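Local atomic coordinates of D-alanine--D-alanine ligase (Coxiella burnetii, PDB entry 3TQT), a protein that joins two molecules of D-alanine into D-alanyl-D-alanine at the expense of ATP, a step in the biosynthesis of cell-wall peptidoglycan. Residues N27-L32 / I39-I44; R74-A79 / K85-L90; A99-P104 / L350-H355; S135-E140 / K292-S297; Q284-D289 / V312-I317. One frame throughout, in Å; residues are numbered along the deposited sequence.

Interaction 1 of 5, residues N27-L32 / I39-I44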
# COMPACT_ATOMS: atom_id res chain seq x y z
N ASN A 27 19.32 -2.16 -18.30
CA ASN A 27 18.90 -3.22 -19.20
C ASN A 27 17.58 -2.86 -19.86
O ASN A 27 17.40 -3.04 -21.06
CB ASN A 27 18.74 -4.54 -18.45
CG ASN A 27 18.39 -5.68 -19.37
OD1 ASN A 27 18.95 -5.82 -20.45
ND2 ASN A 27 17.44 -6.51 -18.95
N ILE A 28 16.66 -2.36 -19.05
CA ILE A 28 15.36 -1.97 -19.57
C ILE A 28 15.54 -0.87 -20.62
O ILE A 28 14.97 -0.93 -21.71
CB ILE A 28 14.46 -1.50 -18.43
CG1 ILE A 28 14.02 -2.71 -17.60
CG2 ILE A 28 13.24 -0.73 -18.98
CD1 ILE A 28 13.35 -2.36 -16.29
N VAL A 29 16.34 0.14 -20.28
CA VAL A 29 16.55 1.26 -21.21
C VAL A 29 17.21 0.77 -22.49
O VAL A 29 16.87 1.20 -23.59
CB VAL A 29 17.37 2.38 -20.56
CG1 VAL A 29 17.93 3.32 -21.61
CG2 VAL A 29 16.48 3.14 -19.56
N ASN A 30 18.14 -0.16 -22.35
CA ASN A 30 18.84 -0.71 -23.49
C ASN A 30 17.95 -1.61 -24.34
O ASN A 30 18.20 -1.82 -25.53
CB ASN A 30 20.06 -1.51 -23.01
CG ASN A 30 20.99 -1.89 -24.14
OD1 ASN A 30 21.27 -1.07 -25.01
ND2 ASN A 30 21.47 -3.13 -24.14
N THR A 31 16.90 -2.13 -23.73
CA THR A 31 16.08 -3.16 -24.36
C THR A 31 14.73 -2.64 -24.86
O THR A 31 14.13 -3.25 -25.75
CB THR A 31 15.90 -4.36 -23.40
OG1 THR A 31 17.19 -4.88 -23.06
CG2 THR A 31 15.09 -5.45 -24.05
N LEU A 32 14.26 -1.53 -24.31
CA LEU A 32 13.03 -0.89 -24.80
C LEU A 32 13.10 -0.58 -26.30
O LEU A 32 14.06 0.02 -26.79
CB LEU A 32 12.71 0.39 -24.03
CG LEU A 32 12.12 0.19 -22.63
CD1 LEU A 32 12.16 1.49 -21.85
CD2 LEU A 32 10.70 -0.32 -22.74
N ILE A 39 12.54 7.41 -24.43
CA ILE A 39 12.85 6.95 -23.09
C ILE A 39 13.49 8.07 -22.28
O ILE A 39 14.43 8.72 -22.75
CB ILE A 39 13.81 5.74 -23.17
CG1 ILE A 39 13.20 4.65 -24.05
CG2 ILE A 39 14.18 5.22 -21.77
CD1 ILE A 39 14.19 3.66 -24.58
N SER A 40 12.95 8.31 -21.09
CA SER A 40 13.56 9.20 -20.11
C SER A 40 13.88 8.39 -18.88
O SER A 40 13.16 7.46 -18.51
CB SER A 40 12.61 10.34 -19.74
OG SER A 40 12.29 11.15 -20.86
N VAL A 41 14.98 8.73 -18.22
CA VAL A 41 15.34 8.02 -16.99
C VAL A 41 15.24 8.99 -15.84
O VAL A 41 15.77 10.10 -15.90
CB VAL A 41 16.77 7.46 -17.07
CG1 VAL A 41 17.10 6.68 -15.78
CG2 VAL A 41 16.90 6.57 -18.29
N ILE A 42 14.54 8.58 -14.80
CA ILE A 42 14.46 9.40 -13.61
C ILE A 42 15.37 8.75 -12.59
O ILE A 42 15.16 7.60 -12.22
CB ILE A 42 13.03 9.46 -13.04
CG1 ILE A 42 12.05 10.03 -14.07
CG2 ILE A 42 13.01 10.29 -11.76
CD1 ILE A 42 12.30 11.45 -14.41
N PHE A 43 16.38 9.48 -12.15
CA PHE A 43 17.30 8.98 -11.15
C PHE A 43 16.98 9.59 -9.79
O PHE A 43 16.90 10.81 -9.67
CB PHE A 43 18.75 9.31 -11.54
CG PHE A 43 19.77 8.87 -10.54
CD1 PHE A 43 19.87 7.53 -10.19
CD2 PHE A 43 20.63 9.78 -9.94
CE1 PHE A 43 20.82 7.11 -9.28
CE2 PHE A 43 21.58 9.37 -9.03
CZ PHE A 43 21.68 8.03 -8.69
N ILE A 44 16.80 8.74 -8.79
CA ILE A 44 16.61 9.20 -7.42
C ILE A 44 17.89 8.88 -6.69
O ILE A 44 18.27 7.72 -6.59
CB ILE A 44 15.46 8.45 -6.75
CG1 ILE A 44 14.18 8.59 -7.59
CG2 ILE A 44 15.27 8.93 -5.31
CD1 ILE A 44 12.98 7.86 -7.01
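With chi1 at 163°, Val29 holds CG1 opposite its backbone N, and CG2, opposite the carbonyl carbon, becomes the branch that meets Ile39 and Val41. Ile39 has chi1 near -56°: its CG2 lies trans to the backbone N and faces Val29, while CG1 and CD1 run on toward Leu32 in an extended arm (chi2 160°). One residue thus serves two partners with two separate branches.

The distances bear this out. Val29 CG2 is 3.8 Å from Ile39 CG2 and 3.7 Å from Val41 CG2, so a single methyl rests against two residues that follow each other on the same side of the strand. At the helix end, Ile39 CD1 comes within 3.6 Å of Leu32 CB, and Leu32 CD1 lies 4.0 Å from Ile39 CG1. The same Ile39 CD1 is 3.8 Å from Val29 O, so it packs on the backbone of the last helical turn as well as on side chains. The side-chain pairs all meet at a slant and are all apolar, and the segments share no hydrogen bond.

Leu32 is the first residue to leave helical backbone angles, yet its CB still points at the strand and extends the helix's apolar face. Thr31, one residue earlier, turns away; its OG1 donates to Asn27 O at 2.7 Å, returning the hydroxyl to its own helix. Val29 also touches Val9, on the strand preceding the helix. Strand 5-12, helix 18-31 and strand 37-44 form a beta-alpha-beta unit, and this is its helix-on-sheet packing, within the Rossmann-like N-terminal region of the ligase.

Interaction 2 of 5, residues R74-A79 / K85-L90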
# COMPACT_ATOMS: atom_id res chain seq x y z
N ARG A 74 19.14 16.31 -15.09
CA ARG A 74 18.52 17.56 -14.67
C ARG A 74 17.68 17.38 -13.41
O ARG A 74 16.79 16.52 -13.37
CB ARG A 74 17.62 18.09 -15.79
CG ARG A 74 18.25 18.14 -17.19
CD ARG A 74 17.17 18.01 -18.26
NE ARG A 74 17.42 18.82 -19.46
CZ ARG A 74 17.78 18.32 -20.64
NH1 ARG A 74 17.94 17.02 -20.79
NH2 ARG A 74 17.99 19.13 -21.67
N PRO A 75 17.95 18.19 -12.39
CA PRO A 75 17.12 18.21 -11.18
C PRO A 75 15.65 18.47 -11.55
O PRO A 75 15.34 19.40 -12.28
CB PRO A 75 17.69 19.39 -10.39
CG PRO A 75 19.11 19.48 -10.83
CD PRO A 75 19.10 19.11 -12.29
N ILE A 76 14.76 17.63 -11.05
CA ILE A 76 13.35 17.82 -11.34
C ILE A 76 12.52 17.70 -10.09
O ILE A 76 12.94 17.13 -9.08
CB ILE A 76 12.83 16.79 -12.36
CG1 ILE A 76 13.17 15.36 -11.90
CG2 ILE A 76 13.35 17.10 -13.76
CD1 ILE A 76 12.21 14.31 -12.47
N THR A 77 11.32 18.26 -10.17
CA THR A 77 10.30 17.90 -9.22
C THR A 77 9.09 17.46 -10.03
O THR A 77 9.21 17.16 -11.21
CB THR A 77 9.98 19.02 -8.25
OG1 THR A 77 9.03 18.54 -7.29
CG2 THR A 77 9.43 20.24 -8.98
N ILE A 78 7.93 17.40 -9.40
CA ILE A 78 6.77 16.89 -10.10
C ILE A 78 5.73 17.99 -10.25
O ILE A 78 5.74 18.97 -9.52
CB ILE A 78 6.16 15.64 -9.40
CG1 ILE A 78 5.72 15.98 -7.99
CG2 ILE A 78 7.16 14.50 -9.39
CD1 ILE A 78 5.20 14.80 -7.23
N ALA A 79 4.85 17.82 -11.22
CA ALA A 79 3.80 18.79 -11.44
C ALA A 79 2.46 18.13 -11.18
O ALA A 79 1.93 17.45 -12.05
CB ALA A 79 3.88 19.30 -12.87
N LYS A 85 2.44 15.82 -18.47
CA LYS A 85 3.84 16.19 -18.23
C LYS A 85 4.09 16.33 -16.73
O LYS A 85 4.08 17.43 -16.19
CB LYS A 85 4.18 17.49 -18.94
CG LYS A 85 3.95 17.46 -20.44
CD LYS A 85 4.69 18.61 -21.12
CE LYS A 85 4.47 18.61 -22.62
NZ LYS A 85 3.94 19.92 -23.10
N PRO A 86 4.32 15.20 -16.06
CA PRO A 86 4.41 15.15 -14.60
C PRO A 86 5.74 15.66 -14.05
O PRO A 86 5.79 16.01 -12.88
CB PRO A 86 4.26 13.67 -14.30
CG PRO A 86 4.81 12.99 -15.51
CD PRO A 86 4.42 13.85 -16.66
N TRP A 87 6.79 15.68 -14.88
CA TRP A 87 8.12 16.05 -14.41
C TRP A 87 8.40 17.49 -14.77
O TRP A 87 8.17 17.91 -15.91
CB TRP A 87 9.20 15.19 -15.06
CG TRP A 87 8.87 13.74 -15.16
CD1 TRP A 87 9.04 12.94 -16.25
CD2 TRP A 87 8.34 12.91 -14.12
NE1 TRP A 87 8.64 11.65 -15.95
CE2 TRP A 87 8.20 11.61 -14.66
CE3 TRP A 87 7.94 13.13 -12.80
CZ2 TRP A 87 7.70 10.54 -13.92
CZ3 TRP A 87 7.46 12.06 -12.06
CH2 TRP A 87 7.34 10.79 -12.62
N GLN A 88 8.92 18.24 -13.81
CA GLN A 88 9.17 19.66 -14.03
C GLN A 88 10.58 20.00 -13.64
O GLN A 88 11.00 19.71 -12.53
CB GLN A 88 8.21 20.51 -13.21
CG GLN A 88 8.38 22.00 -13.42
CD GLN A 88 7.28 22.80 -12.77
OE1 GLN A 88 6.11 22.43 -12.84
NE2 GLN A 88 7.65 23.89 -12.11
N SER A 89 11.32 20.62 -14.55
CA SER A 89 12.71 20.96 -14.28
C SER A 89 12.79 22.05 -13.20
O SER A 89 11.92 22.91 -13.12
CB SER A 89 13.40 21.44 -15.56
OG SER A 89 12.68 22.51 -16.14
N LEU A 90 13.84 22.00 -12.39
CA LEU A 90 14.01 22.94 -11.28
C LEU A 90 14.77 24.22 -11.66
O LEU A 90 15.68 24.20 -12.49
CB LEU A 90 14.68 22.26 -10.09
CG LEU A 90 13.73 21.33 -9.32
CD1 LEU A 90 14.45 20.67 -8.16
CD2 LEU A 90 12.54 22.13 -8.82
O HOH W 1 16.52 21.22 -13.92
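Ile78 and Trp87 form a non-hydrogen-bonded antiparallel pair, and the isoleucine can be traced outward from the backbone. Its CB lies 3.5 Å from Pro86 O. Beyond CB the chain divides: CG2, trans to the carbonyl carbon, meets the rim of the indole in the ring plane, 3.6 Å from Trp87 CZ3. The other branch, CG1 and CD1, leads away from this hairpin partner; with chi1 at 61° it is wedged between backbone N and carbonyl carbon. Ile78 of the second subunit packs against Ile78. Over one indole face, centred on the ring, sits Pro86 CG, so aliphatic carbons meet the indole at a face and at an edge.

The backbone supplies the polar part. Thr77 and Gln88 exchange two bonds, and the one from Thr77 N to Gln88 O, 2.8 Å, is in the carbonyl plane and nearly straight (161°). Leu90 N to Pro75 O and Ala79 N to Pro86 O extend the pairing at both ends. Leu90 CD2 also covers Thr77 CG2 at 3.6 Å, the two side chains crossing at about a right angle.

Thr77 OG1 hydrogen-bonds to Ile78 O of the second subunit, with the reciprocal bond returned, so this strand lies at the dimer interface. Within the subunit the hairpin continues the mixed sheet, strand 74-78 next to 50-53 and strand 87-89 next to 96-97, while Trp87 reaches Ile42 of strand 37-44 and donates through NE1 to Ser8 OG of strand 5-12.

Interaction 3 of 5, residues A99-P104 / L350-H355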
# COMPACT_ATOMS: atom_id res chain seq x y z
N ALA A 99 5.33 12.07 -19.78
CA ALA A 99 5.44 10.66 -19.46
C ALA A 99 4.09 10.02 -19.73
O ALA A 99 3.08 10.43 -19.18
CB ALA A 99 5.87 10.46 -18.01
N ASP A 100 4.07 9.03 -20.61
CA ASP A 100 2.84 8.30 -20.92
C ASP A 100 2.73 7.06 -20.06
O ASP A 100 1.65 6.51 -19.88
CB ASP A 100 2.85 7.90 -22.39
CG ASP A 100 2.78 9.10 -23.29
OD1 ASP A 100 1.93 9.97 -23.01
OD2 ASP A 100 3.58 9.17 -24.25
N CYS A 101 3.86 6.62 -19.55
CA CYS A 101 3.89 5.46 -18.69
C CYS A 101 5.20 5.43 -17.93
O CYS A 101 6.25 5.79 -18.46
CB CYS A 101 3.69 4.17 -19.49
SG CYS A 101 3.64 2.65 -18.48
N VAL A 102 5.12 5.03 -16.67
CA VAL A 102 6.30 5.01 -15.81
C VAL A 102 6.67 3.57 -15.52
O VAL A 102 5.81 2.73 -15.30
CB VAL A 102 6.04 5.78 -14.50
CG1 VAL A 102 7.20 5.61 -13.55
CG2 VAL A 102 5.77 7.26 -14.81
N PHE A 103 7.97 3.29 -15.55
CA PHE A 103 8.45 1.96 -15.25
C PHE A 103 9.21 2.07 -13.93
O PHE A 103 10.37 2.45 -13.91
CB PHE A 103 9.39 1.51 -16.37
CG PHE A 103 9.36 0.03 -16.64
CD1 PHE A 103 9.04 -0.45 -17.90
CD2 PHE A 103 9.64 -0.87 -15.63
CE1 PHE A 103 9.02 -1.80 -18.14
CE2 PHE A 103 9.63 -2.22 -15.87
CZ PHE A 103 9.31 -2.68 -17.13
N PRO A 104 8.53 1.79 -12.81
CA PRO A 104 9.20 1.92 -11.53
C PRO A 104 10.22 0.78 -11.45
O PRO A 104 9.86 -0.39 -11.59
CB PRO A 104 8.07 1.71 -10.51
CG PRO A 104 6.81 1.60 -11.29
CD PRO A 104 7.18 1.22 -12.68
N LEU A 350 0.06 -3.42 -20.44
CA LEU A 350 -0.69 -3.79 -19.25
C LEU A 350 -0.86 -2.61 -18.31
O LEU A 350 -1.93 -2.41 -17.74
CB LEU A 350 0.01 -4.92 -18.50
CG LEU A 350 -0.01 -6.30 -19.15
CD1 LEU A 350 1.00 -7.21 -18.47
CD2 LEU A 350 -1.40 -6.90 -19.08
N ALA A 351 0.21 -1.86 -18.14
CA ALA A 351 0.20 -0.67 -17.29
C ALA A 351 -0.83 0.35 -17.79
O ALA A 351 -1.62 0.88 -17.02
CB ALA A 351 1.62 -0.03 -17.25
N ILE A 352 -0.79 0.63 -19.09
CA ILE A 352 -1.69 1.60 -19.68
C ILE A 352 -3.13 1.10 -19.63
O ILE A 352 -4.04 1.85 -19.34
CB ILE A 352 -1.28 1.96 -21.12
CG1 ILE A 352 -0.02 2.83 -21.07
CG2 ILE A 352 -2.39 2.74 -21.83
CD1 ILE A 352 0.73 2.92 -22.39
N ASP A 353 -3.32 -0.19 -19.90
CA ASP A 353 -4.67 -0.76 -19.84
C ASP A 353 -5.25 -0.68 -18.43
O ASP A 353 -6.42 -0.34 -18.26
CB ASP A 353 -4.66 -2.22 -20.27
CG ASP A 353 -4.48 -2.39 -21.76
OD1 ASP A 353 -4.76 -1.42 -22.51
OD2 ASP A 353 -4.08 -3.49 -22.19
N ARG A 354 -4.43 -1.00 -17.43
CA ARG A 354 -4.90 -0.92 -16.05
C ARG A 354 -5.29 0.51 -15.72
O ARG A 354 -6.35 0.75 -15.15
CB ARG A 354 -3.83 -1.38 -15.05
CG ARG A 354 -4.33 -1.32 -13.60
CD ARG A 354 -3.34 -1.94 -12.63
NE ARG A 354 -2.06 -1.23 -12.67
CZ ARG A 354 -1.70 -0.29 -11.81
NH1 ARG A 354 -2.51 0.03 -10.81
NH2 ARG A 354 -0.52 0.31 -11.92
N HIS A 355 -4.44 1.45 -16.10
CA HIS A 355 -4.71 2.86 -15.86
C HIS A 355 -6.03 3.30 -16.49
O HIS A 355 -6.83 4.04 -15.88
CB HIS A 355 -3.55 3.70 -16.39
CG HIS A 355 -3.83 5.17 -16.36
ND1 HIS A 355 -3.55 5.96 -15.26
CD2 HIS A 355 -4.36 5.99 -17.29
CE1 HIS A 355 -3.90 7.20 -15.52
NE2 HIS A 355 -4.40 7.25 -16.74
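Ala351 and Ile352 are the two residues of helix segment 350-355 that meet the start of strand 101-104, and both converge on Cys101. Ala351 comes first: its CB points to the strand, and this lone methyl lies 3.6 Å from Cys101 SG. The sulfur arrives there because Cys101 places it trans to the backbone N (chi1 -178°), carrying it out from the strand toward the helix.

Ile352 follows. Its CB does not point straight at the strand, but the side chain comes nearer farther out, where CG1 is 4.2 Å from Cys101 CB and also 4.2 Å from Asp100 O. The isoleucine therefore lies beside the root of the cysteine while the alanine takes its tip. The nearest CA atoms, those of Cys101 and Ile352, are 6.9 Å apart, a close approach at which the small Cys101 and Ala351 side chains meet directly.

Two residues on, Arg354 leaves this contact and fastens the helix to another part of the subunit: its NH2 donates to Tyr127 O, and the guanidinium makes a cation-pi contact with the Tyr127 ring. The Asp100 carboxylate is likewise engaged away from the helix, by His6 N.

The total buried surface is modest, 124 Å² over both sides. Between these two segments the contact is made by a sulfur, a methyl and an aliphatic branch, without a polar bond; such a contact depends on complementary shape and has little directional preference.

Interaction 4 of 5, residues S135-E140 / K292-S297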
# COMPACT_ATOMS: atom_id res chain seq x y z
N SER A 135 1.75 -3.96 -3.87
CA SER A 135 3.16 -3.76 -3.52
C SER A 135 3.33 -3.91 -2.01
O SER A 135 4.26 -4.57 -1.54
CB SER A 135 3.62 -2.37 -3.96
OG SER A 135 3.53 -2.24 -5.37
N ALA A 136 2.44 -3.30 -1.24
CA ALA A 136 2.55 -3.31 0.22
C ALA A 136 2.34 -4.71 0.74
O ALA A 136 3.08 -5.17 1.61
CB ALA A 136 1.57 -2.33 0.84
N VAL A 137 1.35 -5.40 0.22
CA VAL A 137 1.11 -6.77 0.63
C VAL A 137 2.29 -7.70 0.32
O VAL A 137 2.66 -8.55 1.14
CB VAL A 137 -0.19 -7.33 0.01
CG1 VAL A 137 -0.28 -8.84 0.21
CG2 VAL A 137 -1.40 -6.65 0.63
N CYS A 138 2.89 -7.54 -0.85
CA CYS A 138 3.98 -8.42 -1.27
C CYS A 138 5.31 -8.05 -0.60
O CYS A 138 6.18 -8.90 -0.42
CB CYS A 138 4.13 -8.41 -2.79
SG CYS A 138 2.77 -9.22 -3.65
N MET A 139 5.45 -6.78 -0.24
CA MET A 139 6.67 -6.28 0.38
C MET A 139 6.85 -6.83 1.79
O MET A 139 7.97 -7.14 2.21
CB MET A 139 6.64 -4.76 0.43
CG MET A 139 7.88 -4.13 1.00
SD MET A 139 9.17 -4.01 -0.25
CE MET A 139 10.50 -3.31 0.72
N GLU A 140 5.75 -6.94 2.52
CA GLU A 140 5.79 -7.47 3.88
C GLU A 140 5.51 -8.96 3.79
O GLU A 140 4.37 -9.39 3.64
CB GLU A 140 4.75 -6.80 4.77
CG GLU A 140 4.67 -5.29 4.61
CD GLU A 140 5.59 -4.57 5.57
OE1 GLU A 140 5.80 -5.08 6.69
OE2 GLU A 140 6.10 -3.49 5.21
N LYS A 292 -2.77 -13.56 -8.39
CA LYS A 292 -4.14 -13.06 -8.37
C LYS A 292 -4.59 -12.79 -6.94
O LYS A 292 -5.28 -11.80 -6.66
CB LYS A 292 -5.08 -14.04 -9.07
CG LYS A 292 -4.93 -14.04 -10.59
CD LYS A 292 -5.43 -15.34 -11.22
CE LYS A 292 -6.92 -15.32 -11.46
NZ LYS A 292 -7.35 -16.57 -12.15
N MET A 293 -4.18 -13.67 -6.03
CA MET A 293 -4.62 -13.61 -4.64
C MET A 293 -4.14 -12.35 -3.92
O MET A 293 -4.81 -11.86 -3.02
CB MET A 293 -4.14 -14.84 -3.88
CG MET A 293 -4.80 -15.00 -2.54
SD MET A 293 -4.72 -16.73 -2.07
CE MET A 293 -5.75 -17.48 -3.32
N VAL A 294 -2.99 -11.83 -4.33
CA VAL A 294 -2.51 -10.59 -3.75
C VAL A 294 -2.86 -9.41 -4.66
O VAL A 294 -2.35 -8.31 -4.46
CB VAL A 294 -0.99 -10.62 -3.51
CG1 VAL A 294 -0.66 -11.74 -2.50
CG2 VAL A 294 -0.26 -10.83 -4.81
N HIS A 295 -3.70 -9.66 -5.66
CA HIS A 295 -4.20 -8.61 -6.55
C HIS A 295 -3.08 -7.84 -7.21
O HIS A 295 -3.12 -6.61 -7.32
CB HIS A 295 -5.13 -7.68 -5.78
CG HIS A 295 -6.20 -8.42 -5.05
ND1 HIS A 295 -6.40 -8.32 -3.69
CD2 HIS A 295 -7.11 -9.32 -5.50
CE1 HIS A 295 -7.39 -9.11 -3.34
NE2 HIS A 295 -7.84 -9.73 -4.41
N CYS A 296 -2.09 -8.60 -7.66
CA CYS A 296 -0.95 -8.03 -8.36
C CYS A 296 -1.35 -7.59 -9.77
O CYS A 296 -2.40 -7.99 -10.30
CB CYS A 296 0.19 -9.04 -8.43
SG CYS A 296 1.77 -8.26 -8.64
N SER A 297 -0.50 -6.76 -10.36
CA SER A 297 -0.70 -6.27 -11.71
C SER A 297 0.63 -6.26 -12.39
O SER A 297 1.66 -6.04 -11.74
CB SER A 297 -1.26 -4.84 -11.69
OG SER A 297 -2.61 -4.84 -11.32
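Val294 makes all the close contacts on its side, and these are apolar. Its two methyls divide the work: CG2 comes to 3.6 Å from Cys138 SG, and CG1 lies 4.0 Å from Val137 CG1. The division follows from chi1 of -62°, which sets Val294 CG1 trans to the carbonyl carbon and CG2 between N and C. Val294 CB joins in, 4.0 Å from Cys138 SG. Across from it, Val137 and Cys138 are successive residues of helix 132-139, with both CB atoms directed at the valine; Val137 and Val294 meet at a slant.

Backbone hydrogen bonds mark the helix end beside Val294. Helix 277-293 finishes in a Schellman motif: His295, with positive phi (56°), is the C-prime residue, its N bonded to Lys292 O at 2.8 Å, and Cys296 N reaches back to Phe291 O. Val294 is the first residue to leave helical angles, and its CB points at helix 132-139. Its carbonyl O accepts from Ser134 OG, a polar tie beside the apolar one.

The surroundings are apolar too, and come partly from the second subunit. Leu148 and Ile317 also touch Val294, while Val137 packs on Leu143 of its own chain and on Leu143 of the second subunit.

The Cys138 side chain is about 7 Å from those of Glu316 and Asn318, predicted magnesium ligands. Towards Val294 its sulfur makes a nonpolar contact, which implies that it acts here as a packing group, in a buried patch adjoining the probable metal site.

Interaction 5 of 5, residues Q284-D289 / V312-I317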
# COMPACT_ATOMS: atom_id res chain seq x y z
N GLN A 284 3.65 -23.33 -11.85
CA GLN A 284 3.06 -22.33 -12.72
C GLN A 284 1.66 -21.94 -12.25
O GLN A 284 1.33 -20.76 -12.20
CB GLN A 284 3.06 -22.82 -14.17
CG GLN A 284 4.45 -22.82 -14.78
CD GLN A 284 4.51 -23.50 -16.13
OE1 GLN A 284 3.93 -24.57 -16.32
NE2 GLN A 284 5.21 -22.89 -17.07
N GLN A 285 0.85 -22.92 -11.85
CA GLN A 285 -0.52 -22.60 -11.47
C GLN A 285 -0.58 -21.83 -10.17
O GLN A 285 -1.37 -20.89 -10.04
CB GLN A 285 -1.40 -23.84 -11.37
CG GLN A 285 -2.87 -23.48 -11.15
CD GLN A 285 -3.47 -22.71 -12.33
OE1 GLN A 285 -3.62 -23.25 -13.42
NE2 GLN A 285 -3.80 -21.43 -12.11
N ILE A 286 0.25 -22.22 -9.21
CA ILE A 286 0.27 -21.55 -7.92
C ILE A 286 0.84 -20.15 -8.08
O ILE A 286 0.36 -19.21 -7.45
CB ILE A 286 1.11 -22.34 -6.89
CG1 ILE A 286 0.44 -23.69 -6.61
CG2 ILE A 286 1.23 -21.56 -5.59
CD1 ILE A 286 1.22 -24.56 -5.66
N ALA A 287 1.84 -20.00 -8.93
CA ALA A 287 2.37 -18.65 -9.20
C ALA A 287 1.26 -17.72 -9.70
O ALA A 287 1.13 -16.58 -9.23
CB ALA A 287 3.53 -18.70 -10.19
N ILE A 288 0.46 -18.20 -10.64
CA ILE A 288 -0.65 -17.44 -11.19
C ILE A 288 -1.71 -17.18 -10.13
O ILE A 288 -2.19 -16.07 -9.99
CB ILE A 288 -1.29 -18.15 -12.38
CG1 ILE A 288 -0.39 -18.02 -13.61
CG2 ILE A 288 -2.67 -17.58 -12.66
CD1 ILE A 288 -0.71 -19.02 -14.70
N ASP A 289 -2.05 -18.21 -9.36
CA ASP A 289 -3.06 -18.05 -8.31
C ASP A 289 -2.60 -17.08 -7.21
O ASP A 289 -3.38 -16.28 -6.71
CB ASP A 289 -3.41 -19.40 -7.69
CG ASP A 289 -4.14 -20.31 -8.67
OD1 ASP A 289 -4.52 -19.84 -9.76
OD2 ASP A 289 -4.33 -21.50 -8.35
N VAL A 312 5.23 -28.13 -3.17
CA VAL A 312 5.48 -26.79 -3.69
C VAL A 312 4.96 -25.73 -2.72
O VAL A 312 3.77 -25.69 -2.42
CB VAL A 312 4.86 -26.63 -5.08
CG1 VAL A 312 5.18 -25.25 -5.67
CG2 VAL A 312 5.35 -27.74 -6.00
N LEU A 313 5.87 -24.88 -2.26
CA LEU A 313 5.58 -23.92 -1.21
C LEU A 313 6.00 -22.53 -1.63
O LEU A 313 7.16 -22.30 -2.00
CB LEU A 313 6.34 -24.28 0.06
CG LEU A 313 6.05 -25.66 0.64
CD1 LEU A 313 6.98 -25.94 1.84
CD2 LEU A 313 4.57 -25.77 1.03
N VAL A 314 5.07 -21.59 -1.57
CA VAL A 314 5.42 -20.21 -1.88
C VAL A 314 6.22 -19.67 -0.71
O VAL A 314 5.86 -19.86 0.44
CB VAL A 314 4.18 -19.33 -2.12
CG1 VAL A 314 4.61 -17.89 -2.35
CG2 VAL A 314 3.38 -19.84 -3.32
N ASN A 315 7.33 -19.00 -1.01
CA ASN A 315 8.04 -18.28 0.04
C ASN A 315 7.87 -16.77 -0.06
O ASN A 315 7.79 -16.08 0.96
CB ASN A 315 9.53 -18.59 0.01
CG ASN A 315 10.20 -18.28 1.34
OD1 ASN A 315 9.64 -18.55 2.41
ND2 ASN A 315 11.39 -17.70 1.28
N GLU A 316 7.82 -16.26 -1.28
CA GLU A 316 7.84 -14.81 -1.47
C GLU A 316 7.28 -14.44 -2.84
O GLU A 316 7.37 -15.22 -3.78
CB GLU A 316 9.28 -14.29 -1.31
CG GLU A 316 9.42 -12.78 -1.50
CD GLU A 316 10.81 -12.27 -1.11
OE1 GLU A 316 11.74 -13.09 -0.97
OE2 GLU A 316 10.96 -11.04 -0.93
N ILE A 317 6.68 -13.26 -2.93
CA ILE A 317 6.31 -12.66 -4.22
C ILE A 317 7.03 -11.33 -4.35
O ILE A 317 6.89 -10.46 -3.49
CB ILE A 317 4.79 -12.41 -4.30
CG1 ILE A 317 4.04 -13.72 -3.99
CG2 ILE A 317 4.40 -11.84 -5.71
CD1 ILE A 317 2.54 -13.59 -3.94
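The helix at 284-289 lies over the strand at 312-317 with the backbones well separated, 8.0 Å between the CA atoms of Ile286 and Val314 at their nearest. Ile286 spans that gap with both of its branches. CG2, trans to the backbone N at chi1 -65°, meets Val314 CG2 at 3.6 Å, and the arm through CG1, extended at chi2 177°, sets CD1 4.0 Å from Val312 CG1. Val312 and Val314 alternate with Leu313, whose CB points away, so the two valines present methyls on the same side of the strand. Against each of them the isoleucine slides past in the opposite direction.

Helix 277-293 here covers a face of the antiparallel sheet of the ATP-grasp region, in which strand 312-318 lies next to 298-306; Val314 is also bonded through its backbone to Pro154 and Val156. Phe304 of strand 298-306 touches Ile286, Val312 and Val314, and Ile153 also packs on Ile286 and Val314.

Farther along the strand, a classic beta bulge sets two residues, Asn315 and Glu316, opposite the single Asp303. Asp303 and Glu316 are predicted magnesium ligands, so the irregularity falls where the site is expected; the Val314 side chain is about 7 Å from that of Asp303. On the helix, Gln285 NE2 donates to Asp289 OD1 at 2.9 Å, with an angle of 144° at the hydrogen, and reaches the oxygen from above the carboxylate plane.

Interactions 1, 2 and 3 all reach the mixed sheet of the N-terminal region, with centres 14 to 18 Å apart. They open in that order along the chain and touch pairwise: Ile42 packs on Ile76, Ile28 on Phe103, and Trp87 on Ala99. Interaction 3 pairs residues 99-104 with helix 340-370, which returns from the ATP-grasp region to the N-terminal sheet, so interactions 4 and 5 fall in the sequence between its two segments. These two share helix 277-293, their centres 12 Å apart and their segments alternating. Interaction 4 touches both 3 (Ser297 on Arg354) and 5 (Cys138 on Ile317). Interactions 2 and 5, 39 Å apart, lie on opposite sides of the chain's centre, while 2 and 4 both touch the second subunit.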